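Local structure of GTPase activator-like protein (Chaetomium thermophilum, 5HIU) at residues K30-H35 against V58-H63; E138-L143 against K200-D205; G209-L214 against T245-Y250. The protein probably activates the GTPase activity of small GTPases as a TSC2-like protein, of which this chain is the N-terminal, all-helical piece. One frame throughout, in Å; residues are numbered along the deposited sequence.

All three contacts bring together parts of the chain separated by one intervening helix, as alpha-solenoid packing does. Contact 1 joins helices 22-33 and 59-65 near the N-terminal end, its centre about 43 Å from the centre of the chain. Contacts 2 and 3 lie further in, their centres about 14 Å apart, and both use helix 204-219: contact 2 at the turn leading into it, contact 3 on its body. Contacts 1 and 2 do not touch, their nearest atoms being about 12 Å apart. The GTPase-activating domain expected of the family, C-terminal in TSC2, is not in this N-terminal piece.

Contact 1: K30-H35 against V58-H63; sequences KLKNGH and VHAIWH
The backbone oxygen of A60 is approached by the last two atoms of the K32 side chain, CE at 3.6 Å from A60 O and NZ at 3.9 Å. NZ is too far for a hydrogen bond; any attraction between the amine and the carbonyl is probably weak, and the contact is mainly van der Waals. K32 gets there by full extension: CG is anti to its carbonyl carbon (chi1 -70°), and every later torsion is close to 180°, which carries the amine across from the last turn of its helix. Its NZ also lies 3.9 Å from A60 CB, the only side-chain atom A60 has to offer.

One residue earlier, L31 supplies the buried half of the contact. Its CG stands anti to the backbone N (chi1 -178°), and the CD2 branch reaches 3.9 Å from I61 O and 4.3 Å from I61 CG2. Because the CB of I61 points away from segment 30-35, the leucine methyl meets backbone as much as side chain. Exposed lysine over alanine and buried leucine over isoleucine thus form the outer and inner parts of one small interface.

L31 is also packed against A64 and A65 further along helix 59-65, and against A42, A43 and L46 of the intervening helix 36-52, while R39 NE of that helix is hydrogen-bonded to L31 O. I61 rests on V50 of the same helix 36-52 and on L84 of helix 75-89, and W62 leads on to L85 and V89 of helix 75-89 and to Y102 of helix 96-107.

Contact 2: E138-L143 against K200-D205; sequences EMFPLL and KFATDD
At a turn between successive helices of the alpha-solenoid, A202 lays its methyl group on the ring of F140. CB sits 3.8 Å from the centroid of the F140 ring and only 12° off the ring normal, a CH-pi contact over the face. The methyl lies nearly over the centre, leaning slightly to the CD2-CE2 side, with A202 CB 3.8 Å from each of these two F140 atoms. With CG anti to the carbonyl carbon (chi1 -81°), the phenyl group extends from the first turn of helix 139-163 toward the turn. The backbone closes in as well, for F201 O comes within 4.0 Å of F140 CD2, obliquely to the ring.

The aromatic ring of F201 itself leads away from F140 and meets that of Y136. V194 and I195 of helix 179-198 and V206 of helix 204-219 also touch F140, which is therefore buried among residues from before and after the turn. Immediately after A202, T203 is the N-cap of helix 204-219, with a weak hydrogen bond from V206 N to its OG1. F140 of helix 139-163 thus packs on the turn between helices 179-198 and 204-219, consistent with the stacked helices of an alpha-solenoid.

Contact 3: G209-L214 against T245-Y250; sequences GLIDML and TNKLKY
From near the start of helix 245-261, the K247 side chain passes first I211 and then D212 of helix 204-219, in a helix-to-helix contact of the alpha-solenoid. Its CB begins between two branches of the isoleucine, 4.1 Å from both CD1 and CG2 of I211. K247 CG is closer to I211 CD1, at 3.9 Å. There the chain bends, chi2 being -68° rather than extended, which turns CD onto I211 CG2 at 4.0 Å and brings K247 CD to 3.7 Å from D212 OD1. CE continues to within 3.6 Å of D212 OD1, and NZ ends in a salt bridge.

The lysine thus divides its work: CB, CG and CD lie on buried I211, and the amine is left for the carboxylate at the more open margin. Meeting the lysine at about a right angle, the D212 side chain presents one oxygen to it. L237 of helix 224-240 also touches I211, and the K247 side chain also touches A208 of helix 204-219. The NZ of K247 donates to D212 OD1 at 3.0 Å, on the syn lone pair of that oxygen, while D212 OD2 stays 3.8 Å from NZ.

Contact 1: K30-H35 against V58-H63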
loop_
_atom_site.group_PDB
_atom_site.type_symbol
_atom_site.label_atom_id
_atom_site.label_comp_id
_atom_site.label_asym_id
_atom_site.label_seq_id
_atom_site.Cartn_x
_atom_site.Cartn_y
_atom_site.Cartn_z
ATOM N N LYS A 30 -6.499 30.380 37.495
ATOM C CA LYS A 30 -5.397 31.071 36.835
ATOM C C LYS A 30 -5.360 30.746 35.348
ATOM O O LYS A 30 -5.088 31.618 34.524
ATOM C CB LYS A 30 -4.066 30.691 37.480
ATOM C CG LYS A 30 -3.948 31.146 38.922
ATOM C CD LYS A 30 -2.646 30.689 39.546
ATOM C CE LYS A 30 -2.380 31.392 40.870
ATOM N NZ LYS A 30 -1.148 30.858 41.514
ATOM N N LEU A 31 -5.643 29.491 35.011
ATOM C CA LEU A 31 -5.681 29.067 33.613
ATOM C C LEU A 31 -6.743 29.824 32.822
ATOM O O LEU A 31 -6.532 30.163 31.658
ATOM C CB LEU A 31 -5.916 27.560 33.515
ATOM C CG LEU A 31 -5.929 26.970 32.103
ATOM C CD1 LEU A 31 -4.588 27.141 31.401
ATOM C CD2 LEU A 31 -6.306 25.498 32.166
ATOM N N LYS A 32 -7.879 30.088 33.458
ATOM C CA LYS A 32 -8.952 30.833 32.818
ATOM C C LYS A 32 -8.656 32.325 32.844
ATOM O O LYS A 32 -8.797 32.992 31.823
ATOM C CB LYS A 32 -10.302 30.534 33.489
ATOM C CG LYS A 32 -10.790 29.126 33.214
ATOM C CD LYS A 32 -12.197 28.815 33.713
ATOM C CE LYS A 32 -12.603 27.426 33.207
ATOM N NZ LYS A 32 -13.966 26.966 33.580
ATOM N N ASN A 33 -8.224 32.833 33.998
ATOM C CA ASN A 33 -8.192 34.280 34.246
ATOM C C ASN A 33 -6.824 34.944 34.298
ATOM O O ASN A 33 -6.749 36.166 34.290
ATOM C CB ASN A 33 -8.884 34.599 35.572
ATOM C CG ASN A 33 -10.288 34.052 35.650
ATOM O OD1 ASN A 33 -10.712 33.248 34.818
ATOM N ND2 ASN A 33 -11.023 34.486 36.659
ATOM N N GLY A 34 -5.750 34.169 34.390
ATOM C CA GLY A 34 -4.413 34.748 34.542
ATOM C C GLY A 34 -4.021 35.555 33.319
ATOM O O GLY A 34 -4.655 35.441 32.264
ATOM N N HIS A 35 -3.000 36.396 33.453
ATOM C CA HIS A 35 -2.379 37.000 32.280
ATOM C C HIS A 35 -1.709 35.861 31.524
ATOM O O HIS A 35 -1.332 34.856 32.117
ATOM C CB HIS A 35 -1.353 38.052 32.662
ATOM C CG HIS A 35 -1.899 39.158 33.514
ATOM N ND1 HIS A 35 -2.905 39.999 33.087
ATOM C CD2 HIS A 35 -1.561 39.574 34.758
ATOM C CE1 HIS A 35 -3.173 40.878 34.036
ATOM N NE2 HIS A 35 -2.371 40.642 35.060
ATOM N N VAL A 58 -11.722 16.534 33.465
ATOM C CA VAL A 58 -10.892 17.420 32.676
ATOM C C VAL A 58 -11.726 18.455 31.920
ATOM O O VAL A 58 -11.176 19.350 31.299
ATOM C CB VAL A 58 -9.998 16.610 31.705
ATOM C CG1 VAL A 58 -9.310 15.464 32.456
ATOM C CG2 VAL A 58 -10.783 16.094 30.498
ATOM N N HIS A 59 -13.048 18.351 31.984
ATOM C CA HIS A 59 -13.901 19.141 31.104
ATOM C C HIS A 59 -13.723 20.659 31.198
ATOM O O HIS A 59 -13.632 21.333 30.173
ATOM C CB HIS A 59 -15.366 18.808 31.340
ATOM C CG HIS A 59 -16.270 19.310 30.262
ATOM N ND1 HIS A 59 -15.974 19.172 28.923
ATOM C CD2 HIS A 59 -17.473 19.929 30.320
ATOM C CE1 HIS A 59 -16.956 19.680 28.202
ATOM N NE2 HIS A 59 -17.880 20.143 29.026
ATOM N N ALA A 60 -13.708 21.199 32.413
ATOM C CA ALA A 60 -13.585 22.651 32.593
ATOM C C ALA A 60 -12.143 23.107 32.335
ATOM O O ALA A 60 -11.895 24.212 31.844
ATOM C CB ALA A 60 -14.040 23.045 33.983
ATOM N N ILE A 61 -11.203 22.226 32.657
ATOM C CA ILE A 61 -9.810 22.410 32.287
ATOM C C ILE A 61 -9.684 22.517 30.758
ATOM O O ILE A 61 -8.931 23.335 30.245
ATOM C CB ILE A 61 -8.936 21.261 32.843
ATOM C CG1 ILE A 61 -8.890 21.297 34.375
ATOM C CG2 ILE A 61 -7.521 21.347 32.303
ATOM C CD1 ILE A 61 -8.418 20.011 35.024
ATOM N N TRP A 62 -10.419 21.686 30.024
ATOM C CA TRP A 62 -10.351 21.726 28.579
ATOM C C TRP A 62 -10.739 23.109 28.111
ATOM O O TRP A 62 -10.022 23.729 27.334
ATOM C CB TRP A 62 -11.276 20.688 27.949
ATOM C CG TRP A 62 -11.202 20.689 26.459
ATOM C CD1 TRP A 62 -11.939 21.454 25.596
ATOM C CD2 TRP A 62 -10.326 19.898 25.646
ATOM N NE1 TRP A 62 -11.579 21.181 24.294
ATOM C CE2 TRP A 62 -10.581 20.240 24.299
ATOM C CE3 TRP A 62 -9.355 18.930 25.926
ATOM C CZ2 TRP A 62 -9.903 19.643 23.238
ATOM C CZ3 TRP A 62 -8.674 18.340 24.863
ATOM C CH2 TRP A 62 -8.967 18.694 23.533
ATOM N N HIS A 63 -11.867 23.599 28.612
ATOM C CA HIS A 63 -12.413 24.853 28.131
ATOM C C HIS A 63 -11.533 26.013 28.522
ATOM O O HIS A 63 -11.317 26.954 27.743
ATOM C CB HIS A 63 -13.792 25.089 28.704
ATOM C CG HIS A 63 -14.763 24.008 28.399
ATOM N ND1 HIS A 63 -14.670 23.212 27.279
ATOM C CD2 HIS A 63 -15.868 23.604 29.061
ATOM C CE1 HIS A 63 -15.668 22.347 27.275
ATOM N NE2 HIS A 63 -16.412 22.569 28.344
#

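Contact 2: E138-L143 against K200-D205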
loop_
_atom_site.group_PDB
_atom_site.type_symbol
_atom_site.label_atom_id
_atom_site.label_comp_id
_atom_site.label_asym_id
_atom_site.label_seq_id
_atom_site.Cartn_x
_atom_site.Cartn_y
_atom_site.Cartn_z
ATOM N N GLU A 138 -16.769 12.011 11.030
ATOM C CA GLU A 138 -15.752 13.016 10.682
ATOM C C GLU A 138 -14.328 12.469 10.561
ATOM O O GLU A 138 -13.462 13.102 9.962
ATOM C CB GLU A 138 -15.745 14.158 11.722
ATOM C CG GLU A 138 -17.010 15.006 11.761
ATOM C CD GLU A 138 -17.918 14.670 12.928
ATOM O OE1 GLU A 138 -18.348 13.501 13.012
ATOM O OE2 GLU A 138 -18.219 15.585 13.751
ATOM N N MET A 139 -14.098 11.303 11.149
ATOM C CA MET A 139 -12.783 10.746 11.312
ATOM C C MET A 139 -12.042 10.480 10.025
ATOM O O MET A 139 -10.912 10.911 9.897
ATOM C CB MET A 139 -12.886 9.436 12.076
ATOM C CG MET A 139 -11.555 8.893 12.557
ATOM S SD MET A 139 -10.669 10.070 13.589
ATOM C CE MET A 139 -9.254 9.058 13.992
ATOM N N PHE A 140 -12.655 9.754 9.096
ATOM C CA PHE A 140 -11.962 9.300 7.866
ATOM C C PHE A 140 -11.618 10.413 6.877
ATOM O O PHE A 140 -10.509 10.434 6.317
ATOM C CB PHE A 140 -12.746 8.186 7.153
ATOM C CG PHE A 140 -12.523 6.836 7.754
ATOM C CD1 PHE A 140 -11.403 6.093 7.421
ATOM C CD2 PHE A 140 -13.396 6.327 8.686
ATOM C CE1 PHE A 140 -11.176 4.854 8.000
ATOM C CE2 PHE A 140 -13.172 5.092 9.269
ATOM C CZ PHE A 140 -12.059 4.351 8.926
ATOM N N PRO A 141 -12.562 11.334 6.649
ATOM C CA PRO A 141 -12.232 12.509 5.868
ATOM C C PRO A 141 -11.103 13.324 6.466
ATOM O O PRO A 141 -10.334 13.939 5.724
ATOM C CB PRO A 141 -13.528 13.317 5.896
ATOM C CG PRO A 141 -14.595 12.278 5.970
ATOM C CD PRO A 141 -14.019 11.215 6.866
ATOM N N LEU A 142 -11.020 13.345 7.796
ATOM C CA LEU A 142 -9.960 14.062 8.455
ATOM C C LEU A 142 -8.626 13.377 8.192
ATOM O O LEU A 142 -7.646 14.053 7.836
ATOM C CB LEU A 142 -10.204 14.165 9.948
ATOM C CG LEU A 142 -8.986 14.799 10.631
ATOM C CD1 LEU A 142 -9.054 16.304 10.499
ATOM C CD2 LEU A 142 -8.851 14.360 12.083
ATOM N N LEU A 143 -8.579 12.052 8.362
ATOM C CA LEU A 143 -7.334 11.299 8.113
ATOM C C LEU A 143 -6.844 11.506 6.693
ATOM O O LEU A 143 -5.653 11.699 6.446
ATOM C CB LEU A 143 -7.520 9.803 8.331
ATOM C CG LEU A 143 -7.890 9.380 9.748
ATOM C CD1 LEU A 143 -8.226 7.902 9.750
ATOM C CD2 LEU A 143 -6.806 9.694 10.764
ATOM N N LYS A 200 -16.556 0.386 9.458
ATOM C CA LYS A 200 -17.990 0.560 9.189
ATOM C C LYS A 200 -18.405 2.021 9.029
ATOM O O LYS A 200 -19.320 2.311 8.278
ATOM C CB LYS A 200 -18.836 -0.084 10.282
ATOM C CG LYS A 200 -18.752 0.604 11.632
ATOM C CD LYS A 200 -19.525 -0.167 12.687
ATOM C CE LYS A 200 -21.016 0.038 12.542
ATOM N NZ LYS A 200 -21.722 -0.785 13.550
ATOM N N PHE A 201 -17.725 2.937 9.724
ATOM C CA PHE A 201 -18.029 4.376 9.619
ATOM C C PHE A 201 -17.336 5.070 8.451
ATOM O O PHE A 201 -17.426 6.305 8.285
ATOM C CB PHE A 201 -17.666 5.077 10.910
ATOM C CG PHE A 201 -18.262 4.430 12.108
ATOM C CD1 PHE A 201 -19.619 4.528 12.347
ATOM C CD2 PHE A 201 -17.470 3.698 12.987
ATOM C CE1 PHE A 201 -20.168 3.932 13.449
ATOM C CE2 PHE A 201 -18.027 3.096 14.098
ATOM C CZ PHE A 201 -19.385 3.214 14.327
ATOM N N ALA A 202 -16.641 4.272 7.652
ATOM C CA ALA A 202 -16.068 4.747 6.423
ATOM C C ALA A 202 -17.098 4.568 5.343
ATOM O O ALA A 202 -17.498 3.446 5.031
ATOM C CB ALA A 202 -14.822 3.968 6.083
ATOM N N THR A 203 -17.520 5.680 4.765
ATOM C CA THR A 203 -18.398 5.634 3.619
ATOM C C THR A 203 -17.568 5.207 2.422
ATOM O O THR A 203 -16.350 5.363 2.414
ATOM C CB THR A 203 -19.006 7.012 3.300
ATOM O OG1 THR A 203 -17.981 7.851 2.765
ATOM C CG2 THR A 203 -19.627 7.669 4.542
ATOM N N ASP A 204 -18.251 4.708 1.399
ATOM C CA ASP A 204 -17.627 4.262 0.146
ATOM C C ASP A 204 -16.804 5.360 -0.557
ATOM O O ASP A 204 -15.758 5.078 -1.153
ATOM C CB ASP A 204 -18.713 3.745 -0.821
ATOM C CG ASP A 204 -19.414 2.499 -0.311
ATOM O OD1 ASP A 204 -18.830 1.759 0.505
ATOM O OD2 ASP A 204 -20.567 2.262 -0.719
ATOM N N ASP A 205 -17.278 6.600 -0.484
ATOM C CA ASP A 205 -16.653 7.690 -1.214
ATOM C C ASP A 205 -15.407 8.233 -0.515
ATOM O O ASP A 205 -14.518 8.763 -1.179
ATOM C CB ASP A 205 -17.660 8.819 -1.441
ATOM C CG ASP A 205 -17.261 9.741 -2.591
ATOM O OD1 ASP A 205 -16.062 10.039 -2.754
ATOM O OD2 ASP A 205 -18.152 10.175 -3.342
#

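Contact 3: G209-L214 against T245-Y250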
loop_
_atom_site.group_PDB
_atom_site.type_symbol
_atom_site.label_atom_id
_atom_site.label_comp_id
_atom_site.label_asym_id
_atom_site.label_seq_id
_atom_site.Cartn_x
_atom_site.Cartn_y
_atom_site.Cartn_z
ATOM N N GLY A 209 -11.494 8.156 -1.809
ATOM C CA GLY A 209 -10.521 9.212 -1.567
ATOM C C GLY A 209 -9.247 8.695 -0.897
ATOM O O GLY A 209 -8.109 9.045 -1.263
ATOM N N LEU A 210 -9.425 7.861 0.110
ATOM C CA LEU A 210 -8.286 7.409 0.860
ATOM C C LEU A 210 -7.379 6.586 -0.050
ATOM O O LEU A 210 -6.182 6.824 -0.092
ATOM C CB LEU A 210 -8.738 6.615 2.069
ATOM C CG LEU A 210 -7.609 5.942 2.827
ATOM C CD1 LEU A 210 -6.510 6.916 3.250
ATOM C CD2 LEU A 210 -8.218 5.242 4.026
ATOM N N ILE A 211 -7.968 5.659 -0.803
ATOM C CA ILE A 211 -7.217 4.817 -1.723
ATOM C C ILE A 211 -6.377 5.634 -2.685
ATOM O O ILE A 211 -5.176 5.375 -2.812
ATOM C CB ILE A 211 -8.145 3.879 -2.514
ATOM C CG1 ILE A 211 -8.650 2.756 -1.605
ATOM C CG2 ILE A 211 -7.422 3.260 -3.701
ATOM C CD1 ILE A 211 -9.986 2.181 -2.036
ATOM N N ASP A 212 -7.001 6.612 -3.356
ATOM C CA ASP A 212 -6.277 7.510 -4.278
ATOM C C ASP A 212 -5.046 8.114 -3.633
ATOM O O ASP A 212 -3.964 8.155 -4.219
ATOM C CB ASP A 212 -7.157 8.688 -4.738
ATOM C CG ASP A 212 -8.311 8.260 -5.588
ATOM O OD1 ASP A 212 -8.384 7.077 -5.963
ATOM O OD2 ASP A 212 -9.166 9.116 -5.882
ATOM N N MET A 213 -5.231 8.612 -2.427
ATOM C CA MET A 213 -4.161 9.281 -1.712
ATOM C C MET A 213 -2.968 8.333 -1.471
ATOM O O MET A 213 -1.809 8.726 -1.658
ATOM C CB MET A 213 -4.723 9.802 -0.388
ATOM C CG MET A 213 -3.846 10.753 0.395
ATOM S SD MET A 213 -3.532 12.269 -0.504
ATOM C CE MET A 213 -1.833 12.032 -1.043
ATOM N N LEU A 214 -3.255 7.084 -1.087
ATOM C CA LEU A 214 -2.194 6.117 -0.816
ATOM C C LEU A 214 -1.436 5.724 -2.070
ATOM O O LEU A 214 -0.230 5.458 -2.023
ATOM C CB LEU A 214 -2.758 4.844 -0.244
ATOM C CG LEU A 214 -3.552 4.999 1.024
ATOM C CD1 LEU A 214 -4.501 3.829 1.066
ATOM C CD2 LEU A 214 -2.641 5.068 2.239
ATOM N N THR A 245 -14.975 -1.575 -6.445
ATOM C CA THR A 245 -14.606 -2.199 -7.716
ATOM C C THR A 245 -13.784 -1.273 -8.627
ATOM O O THR A 245 -12.762 -1.683 -9.180
ATOM C CB THR A 245 -15.841 -2.743 -8.489
ATOM O OG1 THR A 245 -16.720 -1.671 -8.842
ATOM C CG2 THR A 245 -16.617 -3.781 -7.652
ATOM N N ASN A 246 -14.209 -0.026 -8.767
ATOM C CA ASN A 246 -13.512 0.929 -9.648
ATOM C C ASN A 246 -12.083 1.357 -9.223
ATOM O O ASN A 246 -11.389 2.041 -9.979
ATOM C CB ASN A 246 -14.376 2.174 -9.828
ATOM C CG ASN A 246 -14.670 2.868 -8.513
ATOM O OD1 ASN A 246 -14.702 2.231 -7.461
ATOM N ND2 ASN A 246 -14.899 4.169 -8.565
ATOM N N LYS A 247 -11.657 0.968 -8.023
ATOM C CA LYS A 247 -10.287 1.228 -7.540
ATOM C C LYS A 247 -9.321 0.056 -7.742
ATOM O O LYS A 247 -8.089 0.210 -7.612
ATOM C CB LYS A 247 -10.329 1.559 -6.048
ATOM C CG LYS A 247 -11.146 2.793 -5.721
ATOM C CD LYS A 247 -10.457 4.031 -6.269
ATOM C CE LYS A 247 -11.415 5.173 -6.446
ATOM N NZ LYS A 247 -10.853 6.095 -7.458
ATOM N N LEU A 248 -9.891 -1.106 -8.055
ATOM C CA LEU A 248 -9.154 -2.360 -8.090
ATOM C C LEU A 248 -8.011 -2.297 -9.082
ATOM O O LEU A 248 -6.880 -2.560 -8.723
ATOM C CB LEU A 248 -10.089 -3.529 -8.424
ATOM C CG LEU A 248 -9.574 -4.948 -8.147
ATOM C CD1 LEU A 248 -9.369 -5.185 -6.657
ATOM C CD2 LEU A 248 -10.540 -5.973 -8.728
ATOM N N LYS A 249 -8.291 -1.926 -10.322
ATOM C CA LYS A 249 -7.230 -1.827 -11.306
ATOM C C LYS A 249 -6.042 -1.065 -10.717
ATOM O O LYS A 249 -4.902 -1.535 -10.772
ATOM C CB LYS A 249 -7.724 -1.142 -12.581
ATOM C CG LYS A 249 -6.651 -1.007 -13.653
ATOM C CD LYS A 249 -7.197 -0.476 -14.964
ATOM C CE LYS A 249 -6.038 -0.131 -15.884
ATOM N NZ LYS A 249 -6.415 0.049 -17.317
ATOM N N TYR A 250 -6.318 0.093 -10.127
ATOM C CA TYR A 250 -5.262 0.975 -9.657
ATOM C C TYR A 250 -4.481 0.335 -8.494
ATOM O O TYR A 250 -3.244 0.333 -8.513
ATOM C CB TYR A 250 -5.851 2.357 -9.302
ATOM C CG TYR A 250 -6.251 3.224 -10.508
ATOM C CD1 TYR A 250 -6.269 2.708 -11.810
ATOM C CD2 TYR A 250 -6.622 4.561 -10.332
ATOM C CE1 TYR A 250 -6.616 3.499 -12.889
ATOM C CE2 TYR A 250 -6.975 5.360 -11.409
ATOM C CZ TYR A 250 -6.967 4.817 -12.681
ATOM O OH TYR A 250 -7.312 5.582 -13.759
#